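PDB 2RFB: cytochrome P450 from Picrophilus torridus, which probably acts as a heme-thiolate monooxygenase, inserting one atom of molecular oxygen into an organic substrate at its heme iron. Local coordinates for residues A[180-183]-A[184-188]; A[157-160]-A[161-165]; A[209-212]-A[213-217]; A[220-223]-A[224-228]. All coordinates share one frame; numbering follows the deposited sequence.

Interaction 1: residues A[180-183]-A[184-188]. With HEM (protoporphyrin IX containing Fe), chain G.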
loop_
_atom_site.group_PDB
_atom_site.type_symbol
_atom_site.label_atom_id
_atom_site.label_comp_id
_atom_site.label_asym_id
_atom_site.label_seq_id
_atom_site.Cartn_x
_atom_site.Cartn_y
_atom_site.Cartn_z
ATOM N N LYS A 180 4.953 -8.830 14.224
ATOM C CA LYS A 180 4.971 -7.486 13.680
ATOM C C LYS A 180 5.241 -7.532 12.174
ATOM O O LYS A 180 4.650 -6.742 11.418
ATOM C CB LYS A 180 5.980 -6.579 14.393
ATOM C CG LYS A 180 5.712 -6.321 15.876
ATOM C CD LYS A 180 4.301 -5.793 16.172
ATOM C CE LYS A 180 4.094 -5.525 17.683
ATOM N NZ LYS A 180 5.399 -5.263 18.397
ATOM N N TYR A 181 6.076 -8.476 11.737
ATOM C CA TYR A 181 6.420 -8.643 10.304
ATOM C C TYR A 181 5.157 -8.897 9.504
ATOM O O TYR A 181 4.879 -8.214 8.524
ATOM C CB TYR A 181 7.411 -9.831 10.103
ATOM C CG TYR A 181 8.278 -9.788 8.838
ATOM C CD1 TYR A 181 9.674 -9.608 8.920
ATOM C CD2 TYR A 181 7.717 -9.967 7.577
ATOM C CE1 TYR A 181 10.465 -9.586 7.772
ATOM C CE2 TYR A 181 8.514 -9.951 6.403
ATOM C CZ TYR A 181 9.871 -9.755 6.512
ATOM O OH TYR A 181 10.635 -9.746 5.369
ATOM N N ILE A 182 4.384 -9.875 9.963
ATOM C CA ILE A 182 3.083 -10.207 9.389
ATOM C C ILE A 182 2.143 -9.021 9.489
ATOM O O ILE A 182 1.521 -8.646 8.504
ATOM C CB ILE A 182 2.542 -11.439 10.108
ATOM C CG1 ILE A 182 3.313 -12.668 9.624
ATOM C CG2 ILE A 182 1.028 -11.611 9.980
ATOM C CD1 ILE A 182 3.201 -13.790 10.597
ATOM N N MET A 183 2.088 -8.380 10.649
ATOM C CA MET A 183 1.289 -7.171 10.776
ATOM C C MET A 183 1.640 -6.101 9.751
ATOM O O MET A 183 0.758 -5.459 9.202
ATOM C CB MET A 183 1.370 -6.613 12.182
ATOM C CG MET A 183 0.523 -7.360 13.136
ATOM S SD MET A 183 0.754 -6.728 14.791
ATOM C CE MET A 183 -0.063 -5.143 14.672
ATOM N N LEU A 184 2.925 -5.911 9.478
ATOM C CA LEU A 184 3.341 -4.904 8.503
ATOM C C LEU A 184 2.900 -5.294 7.137
ATOM O O LEU A 184 2.461 -4.447 6.395
ATOM C CB LEU A 184 4.851 -4.686 8.512
ATOM C CG LEU A 184 5.488 -3.817 7.431
ATOM C CD1 LEU A 184 4.883 -2.424 7.451
ATOM C CD2 LEU A 184 7.024 -3.751 7.654
ATOM N N LEU A 185 2.984 -6.561 6.774
ATOM C CA LEU A 185 2.411 -6.987 5.481
ATOM C C LEU A 185 0.903 -6.768 5.326
ATOM O O LEU A 185 0.405 -6.468 4.214
ATOM C CB LEU A 185 2.715 -8.460 5.213
ATOM C CG LEU A 185 4.217 -8.753 5.232
ATOM C CD1 LEU A 185 4.478 -10.264 5.101
ATOM C CD2 LEU A 185 4.863 -7.961 4.137
ATOM N N ILE A 186 0.167 -6.921 6.411
ATOM C CA ILE A 186 -1.272 -6.860 6.309
ATOM C C ILE A 186 -1.638 -5.393 6.212
ATOM O O ILE A 186 -2.480 -5.000 5.435
ATOM C CB ILE A 186 -1.977 -7.510 7.538
ATOM C CG1 ILE A 186 -1.881 -9.032 7.492
ATOM C CG2 ILE A 186 -3.474 -7.147 7.585
ATOM C CD1 ILE A 186 -2.034 -9.678 8.868
ATOM N N ILE A 187 -0.978 -4.570 7.014
ATOM C CA ILE A 187 -1.386 -3.190 7.113
ATOM C C ILE A 187 -0.959 -2.442 5.887
ATOM O O ILE A 187 -1.721 -1.632 5.402
ATOM C CB ILE A 187 -0.848 -2.510 8.368
ATOM C CG1 ILE A 187 -1.497 -3.167 9.601
ATOM C CG2 ILE A 187 -1.081 -0.978 8.267
ATOM C CD1 ILE A 187 -0.721 -2.938 10.853
ATOM N N GLY A 188 0.217 -2.731 5.343
ATOM C CA GLY A 188 0.676 -1.987 4.183
ATOM C C GLY A 188 0.062 -2.421 2.875
ATOM O O GLY A 188 0.151 -1.718 1.875
HETATM C CHA HEM G . 6.307 0.284 1.621
HETATM C CHB HEM G . 2.855 2.574 -1.048
HETATM C CHC HEM G . 0.625 -1.821 -1.553
HETATM C CHD HEM G . 3.621 -3.950 1.658
HETATM C C1A HEM G . 5.580 1.254 0.910
HETATM C C2A HEM G . 5.982 2.628 0.719
HETATM C C3A HEM G . 5.003 3.235 -0.026
HETATM C C4A HEM G . 4.028 2.246 -0.311
HETATM C CMA HEM G . 4.820 4.739 -0.579
HETATM C CAA HEM G . 7.306 3.253 1.282
HETATM C CBA HEM G . 7.118 3.870 2.692
HETATM C CGA HEM G . 8.439 4.518 3.000
HETATM O O1A HEM G . 9.312 4.695 2.073
HETATM O O2A HEM G . 8.619 4.867 4.184
HETATM C C1B HEM G . 1.952 1.569 -1.447
HETATM C C2B HEM G . 0.884 1.686 -2.411
HETATM C C3B HEM G . 0.325 0.432 -2.476
HETATM C C4B HEM G . 1.013 -0.439 -1.603
HETATM C CMB HEM G . 0.552 3.056 -3.153
HETATM C CAB HEM G . -0.886 -0.302 -3.238
HETATM C CBB HEM G . -1.471 0.173 -4.449
HETATM C C1C HEM G . 1.235 -2.898 -0.818
HETATM C C2C HEM G . 0.968 -4.352 -0.727
HETATM C C3C HEM G . 1.827 -4.867 0.189
HETATM C C4C HEM G . 2.607 -3.815 0.708
HETATM C CMC HEM G . -0.084 -5.289 -1.476
HETATM C CAC HEM G . 1.986 -6.379 0.619
HETATM C CBC HEM G . 1.932 -6.770 1.906
HETATM C C1D HEM G . 4.638 -2.976 1.931
HETATM C C2D HEM G . 5.767 -3.159 2.814
HETATM C C3D HEM G . 6.536 -1.826 2.783
HETATM C C4D HEM G . 5.831 -1.008 1.880
HETATM C CMD HEM G . 6.138 -4.403 3.684
HETATM C CAD HEM G . 7.836 -1.334 3.506
HETATM C CBD HEM G . 9.043 -1.822 2.674
HETATM C CGD HEM G . 10.324 -1.404 3.322
HETATM O O1D HEM G . 10.269 -0.510 4.227
HETATM O O2D HEM G . 11.400 -1.959 2.949
HETATM N NA HEM G . 4.369 1.037 0.245
HETATM N NB HEM G . 2.026 0.222 -0.981
HETATM N NC HEM G . 2.268 -2.645 0.086
HETATM N ND HEM G . 4.706 -1.671 1.389
HETATM FE FE HEM G . 3.482 -0.876 0.063
#
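Tyr181 and Leu185 meet one helical turn apart, Tyr181 CD2 lying 4.1 Å from Leu185 CD1, with the methyl at the edge of the ring and near its plane. The phenol swings alongside its own carbonyl, CG anti to the backbone N (chi1 -156°), which carries the ring back toward Leu185. Its hydroxyl is satisfied by Ser62 OG and Phe58 O, so a tyrosine can be buried here without stranding its polar end. The backbone satisfies itself through i to i+4 bonds from the amides of Leu184, Leu185, Ile186 and Ile187, the shortest running from Leu184 N to Lys180 O at 2.7 Å. Met183 O takes a second, weak bond from Ile186 N. With its amides and carbonyls paired in this way, the helix can be buried among apolar side chains: Ile182 CG2 lies 3.8 Å from Ile186 CD1, the two running side by side, and Leu111 touches both. Lys180, less buried, turns its NZ to a salt bridge with Asp176. On the heme flank, Leu184 CG and Leu185 CD2 each stand 3.8 Å from the porphyrin methyl CMD. Shortening Leu185 to an alanine would probably open a gap between the Tyr181 ring and this heme edge, leaving both with less apolar support. Gly188 N closes the next turn onto Leu184 O, while Gly188 O, held by Thr192 OG1, faces pyrrole nitrogen NC; a CB at this position would crowd the porphyrin. This is the long central helix of the P450 fold, which crosses the distal side of the heme and enters its Gly-Gly-x-Glu-Thr-Thr signature at Gly188.

Interaction 2: residues A[157-160]-A[161-165]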
loop_
_atom_site.group_PDB
_atom_site.type_symbol
_atom_site.label_atom_id
_atom_site.label_comp_id
_atom_site.label_asym_id
_atom_site.label_seq_id
_atom_site.Cartn_x
_atom_site.Cartn_y
_atom_site.Cartn_z
ATOM N N HIS A 157 3.681 -23.428 2.775
ATOM C CA HIS A 157 4.701 -22.838 1.884
ATOM C C HIS A 157 4.719 -21.319 1.983
ATOM O O HIS A 157 5.732 -20.686 1.582
ATOM C CB HIS A 157 4.643 -23.349 0.417
ATOM C CG HIS A 157 3.363 -23.040 -0.313
ATOM N ND1 HIS A 157 2.462 -24.022 -0.684
ATOM C CD2 HIS A 157 2.857 -21.873 -0.779
ATOM C CE1 HIS A 157 1.447 -23.468 -1.324
ATOM N NE2 HIS A 157 1.656 -22.164 -1.387
ATOM N N GLY A 158 3.642 -20.759 2.567
ATOM C CA GLY A 158 3.469 -19.309 2.722
ATOM C C GLY A 158 4.486 -18.591 3.600
ATOM O O GLY A 158 5.412 -19.215 4.118
ATOM N N ILE A 159 4.294 -17.275 3.783
ATOM C CA ILE A 159 5.225 -16.446 4.560
ATOM C C ILE A 159 5.338 -16.826 6.025
ATOM O O ILE A 159 6.428 -16.808 6.587
ATOM C CB ILE A 159 4.891 -14.952 4.498
ATOM C CG1 ILE A 159 4.928 -14.438 3.053
ATOM C CG2 ILE A 159 5.842 -14.157 5.407
ATOM C CD1 ILE A 159 6.168 -14.829 2.268
ATOM N N ILE A 160 4.218 -17.145 6.660
ATOM C CA ILE A 160 4.289 -17.582 8.049
ATOM C C ILE A 160 5.339 -18.664 8.178
ATOM O O ILE A 160 6.225 -18.554 9.016
ATOM C CB ILE A 160 2.918 -18.034 8.617
ATOM C CG1 ILE A 160 1.998 -16.808 8.746
ATOM C CG2 ILE A 160 3.106 -18.684 9.968
ATOM C CD1 ILE A 160 0.547 -17.141 8.756
ATOM N N ASN A 161 5.273 -19.678 7.313
ATOM C CA ASN A 161 6.240 -20.776 7.366
ATOM C C ASN A 161 7.677 -20.337 7.113
ATOM O O ASN A 161 8.626 -20.962 7.606
ATOM C CB ASN A 161 5.881 -21.907 6.394
ATOM C CG ASN A 161 6.859 -23.081 6.482
ATOM O OD1 ASN A 161 6.704 -23.964 7.321
ATOM N ND2 ASN A 161 7.890 -23.070 5.629
ATOM N N VAL A 162 7.834 -19.283 6.325
ATOM C CA VAL A 162 9.143 -18.781 5.963
ATOM C C VAL A 162 9.697 -17.989 7.120
ATOM O O VAL A 162 10.901 -18.005 7.363
ATOM C CB VAL A 162 9.081 -17.894 4.682
ATOM C CG1 VAL A 162 10.377 -17.051 4.514
ATOM C CG2 VAL A 162 8.834 -18.759 3.440
ATOM N N LEU A 163 8.823 -17.278 7.820
ATOM C CA LEU A 163 9.233 -16.479 8.974
ATOM C C LEU A 163 9.621 -17.402 10.116
ATOM O O LEU A 163 10.436 -17.045 10.963
ATOM C CB LEU A 163 8.104 -15.544 9.414
ATOM C CG LEU A 163 7.798 -14.283 8.590
ATOM C CD1 LEU A 163 6.516 -13.656 9.099
ATOM C CD2 LEU A 163 8.949 -13.260 8.619
ATOM N N ALA A 164 9.035 -18.599 10.125
ATOM C CA ALA A 164 9.346 -19.600 11.136
ATOM C C ALA A 164 10.776 -20.113 10.983
ATOM O O ALA A 164 11.500 -20.245 11.965
ATOM C CB ALA A 164 8.346 -20.761 11.078
ATOM N N GLY A 165 11.175 -20.395 9.746
ATOM C CA GLY A 165 12.485 -20.991 9.475
ATOM C C GLY A 165 13.567 -19.950 9.245
ATOM O O GLY A 165 14.668 -20.276 8.795
#
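The short helix 159-164 begins at Gly158, its N-cap residue, whose O receives the amide of Val162 at 3.3 Å. That N-H is shared, for it also makes a weak bond to Ile159 O. Ile159 O in turn takes a straighter bond from Leu163 N at 2.7 Å, and Ala164 N bonds to Ile160 O at 3.0 Å. In sequence order this is the H helix of the P450 fold, lodged between helix 136-153 and the long helix 175-206. Its apolar contact is made by Ile159 and Leu163: methyl CG2 of Ile159 comes against the branch point CG of Leu163 at 3.7 Å, with Leu163 CD1 close by. Leu163 CG stands anti to its carbonyl carbon (chi1 -75°), which turns the leucine back over the Ile159 carbonyl. Branched aliphatic residues suit this buried side, where Leu163 also meets Tyr181, Ile182 and Phe152. An alanine in place of Leu163 would probably take from Ile159 CG2 its partner in the next turn and open a gap facing Tyr181 and Ile182. On a more exposed side, Asn161 sets CB 3.6 Å from Gly158 O and its side chain touches Asp155.

Interaction 3: residues A[209-212]-A[213-217]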
loop_
_atom_site.group_PDB
_atom_site.type_symbol
_atom_site.label_atom_id
_atom_site.label_comp_id
_atom_site.label_asym_id
_atom_site.label_seq_id
_atom_site.Cartn_x
_atom_site.Cartn_y
_atom_site.Cartn_z
ATOM N N ASP A 209 -14.504 7.507 -21.978
ATOM C CA ASP A 209 -14.112 6.760 -23.168
ATOM C C ASP A 209 -12.698 6.180 -23.088
ATOM O O ASP A 209 -12.148 5.704 -24.094
ATOM C CB ASP A 209 -14.415 7.505 -24.482
ATOM C CG ASP A 209 -13.971 8.940 -24.452
ATOM O OD1 ASP A 209 -14.715 9.804 -24.992
ATOM O OD2 ASP A 209 -12.892 9.193 -23.872
ATOM N N ILE A 210 -12.148 6.186 -21.870
ATOM C CA ILE A 210 -10.828 5.627 -21.580
ATOM C C ILE A 210 -10.920 4.104 -21.575
ATOM O O ILE A 210 -9.902 3.423 -21.585
ATOM C CB ILE A 210 -10.324 6.092 -20.203
ATOM C CG1 ILE A 210 -8.847 5.752 -19.976
ATOM C CG2 ILE A 210 -11.082 5.413 -19.109
ATOM C CD1 ILE A 210 -7.799 6.694 -20.641
ATOM N N ILE A 211 -12.143 3.592 -21.542
ATOM C CA ILE A 211 -12.383 2.201 -21.202
ATOM C C ILE A 211 -11.676 1.209 -22.135
ATOM O O ILE A 211 -10.967 0.327 -21.658
ATOM C CB ILE A 211 -13.911 1.890 -21.083
ATOM C CG1 ILE A 211 -14.422 2.345 -19.711
ATOM C CG2 ILE A 211 -14.188 0.396 -21.256
ATOM C CD1 ILE A 211 -15.928 2.478 -19.613
ATOM N N ASP A 212 -11.873 1.368 -23.447
ATOM C CA ASP A 212 -11.182 0.572 -24.446
ATOM C C ASP A 212 -9.668 0.605 -24.244
ATOM O O ASP A 212 -9.023 -0.453 -24.243
ATOM C CB ASP A 212 -11.531 1.023 -25.865
ATOM C CG ASP A 212 -12.953 0.649 -26.275
ATOM O OD1 ASP A 212 -13.511 -0.374 -25.778
ATOM O OD2 ASP A 212 -13.518 1.386 -27.125
ATOM N N ASP A 213 -9.082 1.786 -24.062
ATOM C CA ASP A 213 -7.638 1.795 -23.892
ATOM C C ASP A 213 -7.237 1.072 -22.619
ATOM O O ASP A 213 -6.215 0.398 -22.594
ATOM C CB ASP A 213 -7.081 3.191 -23.843
ATOM C CG ASP A 213 -7.226 3.922 -25.126
ATOM O OD1 ASP A 213 -7.363 3.315 -26.236
ATOM O OD2 ASP A 213 -7.175 5.158 -24.995
ATOM N N ALA A 214 -8.031 1.216 -21.563
ATOM C CA ALA A 214 -7.746 0.546 -20.289
ATOM C C ALA A 214 -7.707 -0.966 -20.490
ATOM O O ALA A 214 -6.864 -1.637 -19.920
ATOM C CB ALA A 214 -8.785 0.916 -19.243
ATOM N N LEU A 215 -8.627 -1.486 -21.303
ATOM C CA LEU A 215 -8.702 -2.921 -21.558
ATOM C C LEU A 215 -7.498 -3.435 -22.324
ATOM O O LEU A 215 -7.097 -4.564 -22.107
ATOM C CB LEU A 215 -9.996 -3.322 -22.284
ATOM C CG LEU A 215 -11.193 -3.476 -21.317
ATOM C CD1 LEU A 215 -12.534 -3.637 -22.033
ATOM C CD2 LEU A 215 -10.948 -4.607 -20.320
ATOM N N LYS A 216 -6.945 -2.600 -23.202
ATOM C CA LYS A 216 -5.865 -2.991 -24.060
ATOM C C LYS A 216 -4.537 -2.864 -23.348
ATOM O O LYS A 216 -3.533 -3.379 -23.822
ATOM C CB LYS A 216 -5.860 -2.149 -25.342
ATOM C CG LYS A 216 -6.910 -2.570 -26.349
ATOM C CD LYS A 216 -7.139 -1.491 -27.381
ATOM C CE LYS A 216 -7.814 -2.042 -28.621
ATOM N NZ LYS A 216 -9.288 -2.274 -28.420
ATOM N N ASN A 217 -4.518 -2.150 -22.233
ATOM C CA ASN A 217 -3.308 -2.015 -21.436
ATOM C C ASN A 217 -3.660 -1.805 -19.986
ATOM O O ASN A 217 -3.566 -0.714 -19.471
ATOM C CB ASN A 217 -2.440 -0.868 -21.957
ATOM C CG ASN A 217 -1.023 -0.793 -21.293
ATOM O OD1 ASN A 217 -0.200 0.016 -21.743
ATOM N ND2 ASN A 217 -0.734 -1.616 -20.264
#
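Ile211 and Leu215 sit one turn apart on helix 211-216, by chain order the J helix of the P450 fold, and they touch only loosely, Ile211 CG2 to Leu215 CD1 at 4.4 Å. Backbone bonds do most of the joining. Ile210 O receives Ala214 N at 2.9 Å, Ile211 O receives Leu215 N at 3.0 Å, and Asp212 O accepts the longer bond from Lys216 N at 3.2 Å. Ala214 CB lies 3.3 Å from Ile211 O; a single methyl suits this buried spot, since Phe221 of the next helix and Leu313 of helix 298-315 pack against it. Further out, Ile210 reaches Phe277, Ile279 and Ile204, and Ile211 reaches Leu313 and Ile204, so the isoleucines set the inner side of this short helix against its neighbours. The outer side is charged, as suits exposed residues. The Lys216 chain passes along the Asp212 carbonyl, its CG 3.7 Å from Asp212 O. Although the charges are opposite, Lys216 NZ stops 5.3 Å from Asp212 OD1, too far for a salt bridge.

Interaction 4: residues A[220-223]-A[224-228]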
loop_
_atom_site.group_PDB
_atom_site.type_symbol
_atom_site.label_atom_id
_atom_site.label_comp_id
_atom_site.label_asym_id
_atom_site.label_seq_id
_atom_site.Cartn_x
_atom_site.Cartn_y
_atom_site.Cartn_z
ATOM N N GLY A 220 -0.753 -0.334 -17.816
ATOM C CA GLY A 220 -0.604 1.078 -18.091
ATOM C C GLY A 220 -1.629 1.908 -17.389
ATOM O O GLY A 220 -1.282 2.954 -16.835
ATOM N N PHE A 221 -2.882 1.446 -17.373
ATOM C CA PHE A 221 -3.951 2.163 -16.660
ATOM C C PHE A 221 -3.695 2.184 -15.140
ATOM O O PHE A 221 -3.928 3.195 -14.449
ATOM C CB PHE A 221 -5.320 1.547 -16.989
ATOM C CG PHE A 221 -6.500 2.286 -16.383
ATOM C CD1 PHE A 221 -7.233 3.183 -17.134
ATOM C CD2 PHE A 221 -6.868 2.088 -15.092
ATOM C CE1 PHE A 221 -8.316 3.875 -16.609
ATOM C CE2 PHE A 221 -7.981 2.771 -14.549
ATOM C CZ PHE A 221 -8.706 3.659 -15.321
ATOM N N VAL A 222 -3.168 1.088 -14.617
ATOM C CA VAL A 222 -2.920 0.962 -13.179
ATOM C C VAL A 222 -1.789 1.908 -12.834
ATOM O O VAL A 222 -1.901 2.662 -11.836
ATOM C CB VAL A 222 -2.568 -0.527 -12.790
ATOM C CG1 VAL A 222 -1.954 -0.613 -11.395
ATOM C CG2 VAL A 222 -3.818 -1.458 -12.942
ATOM N N GLU A 223 -0.745 1.941 -13.686
ATOM C CA GLU A 223 0.370 2.854 -13.439
ATOM C C GLU A 223 -0.120 4.298 -13.433
ATOM O O GLU A 223 0.281 5.067 -12.561
ATOM C CB GLU A 223 1.557 2.728 -14.436
ATOM C CG GLU A 223 2.525 1.518 -14.269
ATOM C CD GLU A 223 2.880 1.132 -12.800
ATOM O OE1 GLU A 223 2.582 -0.026 -12.380
ATOM O OE2 GLU A 223 3.462 1.978 -12.076
ATOM N N GLU A 224 -0.978 4.678 -14.382
ATOM C CA GLU A 224 -1.355 6.087 -14.433
ATOM C C GLU A 224 -2.305 6.437 -13.286
ATOM O O GLU A 224 -2.320 7.590 -12.809
ATOM C CB GLU A 224 -1.877 6.505 -15.816
ATOM C CG GLU A 224 -2.316 7.967 -15.935
ATOM C CD GLU A 224 -1.190 8.981 -15.999
ATOM O OE1 GLU A 224 -0.048 8.702 -15.561
ATOM O OE2 GLU A 224 -1.434 10.094 -16.515
ATOM N N THR A 225 -3.072 5.460 -12.789
ATOM C CA THR A 225 -3.890 5.780 -11.613
ATOM C C THR A 225 -2.986 6.076 -10.406
ATOM O O THR A 225 -3.280 6.970 -9.597
ATOM C CB THR A 225 -4.935 4.664 -11.283
ATOM O OG1 THR A 225 -5.747 4.374 -12.450
ATOM C CG2 THR A 225 -5.843 5.110 -10.119
ATOM N N LEU A 226 -1.928 5.286 -10.262
ATOM C CA LEU A 226 -0.990 5.365 -9.117
ATOM C C LEU A 226 -0.403 6.749 -9.096
ATOM O O LEU A 226 -0.307 7.419 -8.055
ATOM C CB LEU A 226 0.151 4.305 -9.235
ATOM C CG LEU A 226 -0.378 2.925 -8.795
ATOM C CD1 LEU A 226 0.397 1.784 -9.360
ATOM C CD2 LEU A 226 -0.530 2.758 -7.274
ATOM N N ARG A 227 -0.048 7.187 -10.281
ATOM C CA ARG A 227 0.467 8.521 -10.442
ATOM C C ARG A 227 -0.591 9.595 -10.129
ATOM O O ARG A 227 -0.298 10.634 -9.483
ATOM C CB ARG A 227 0.891 8.676 -11.883
ATOM C CG ARG A 227 1.730 9.885 -12.083
ATOM C CD ARG A 227 1.649 10.316 -13.592
ATOM N NE ARG A 227 1.384 11.696 -13.437
ATOM C CZ ARG A 227 0.311 12.365 -13.783
ATOM N NH1 ARG A 227 -0.652 11.846 -14.510
ATOM N NH2 ARG A 227 0.295 13.641 -13.425
ATOM N N TYR A 228 -1.806 9.360 -10.607
ATOM C CA TYR A 228 -2.723 10.455 -10.727
ATOM C C TYR A 228 -3.598 10.622 -9.478
ATOM O O TYR A 228 -3.848 11.758 -9.061
ATOM C CB TYR A 228 -3.504 10.263 -11.991
ATOM C CG TYR A 228 -4.524 11.279 -12.387
ATOM C CD1 TYR A 228 -4.179 12.351 -13.180
ATOM C CD2 TYR A 228 -5.885 11.081 -12.097
ATOM C CE1 TYR A 228 -5.106 13.285 -13.573
ATOM C CE2 TYR A 228 -6.855 11.983 -12.530
ATOM C CZ TYR A 228 -6.457 13.094 -13.273
ATOM O OH TYR A 228 -7.401 13.989 -13.769
#
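Leu226 comes back under the preceding turn, its CD1 3.9 Å from CG1 of Val222, the two side chains running side by side and pointing the same way. The same methyl also meets the carboxylate of Glu223, with Glu223 OE2 at 4.1 Å. Glu223 bends at chi2 (-40°), which folds its acid across the leucine, and the charge is met by Arg302, whose NE forms a salt bridge with OE1. An apolar residue suits the position of Leu226 because beyond it lie Phe288, His285 and the heme. Glu224 leaves on another side of the helix. It too bends at chi2 (75°), and its OE2 stands 2.8 Å from Arg227 NH1 in a salt bridge whose hydrogen bond is weak and poorly aligned. The carboxyl carbon nevertheless lies in the plane of the guanidinium, at its edge. OE2 is gripped further by Arg281 NE and Lys278 N, while Arg227 spends NE and NH2 on the carbonyls of Asn265 and Pro274, so these buried charges are met on several sides. Nearer the start of the helix, Phe221 O accepts two bonds from Thr225, each 2.9 Å long, the backbone N and OG1 arriving from opposite faces of the carbonyl plane. Threonine can thus sit in the interior with its hydroxyl satisfied by the helix itself. Arg227 N bonds to Glu223 O at 3.1 Å, and Tyr228 N to Glu224 O continues the helix. Glu224 and Arg227 form the Glu-x-x-Arg signature of the P450 K helix, and Arg281 probably completes the Glu-Arg-Arg triad known in this family.

Interactions 1 and 4 are buried and reach the heme from different helices, with centres about 25 Å apart on opposite sides of the chain's centre. Interaction 1 is almost wholly aliphatic and aromatic, whereas interaction 4 places paired charges in the interior. Interactions 2 and 3 belong to short helices that flank these two. Helix 159-164 packs on helix 175-206, Leu163 CD1 lying 3.4 Å from Ile182 CG1, so interactions 1 and 2 share one apolar interface. Interaction 3 is a surface contact with acidic residues outward, yet it is tied to interaction 4 where Ala214 CB meets Phe221 CD1 at 3.5 Å.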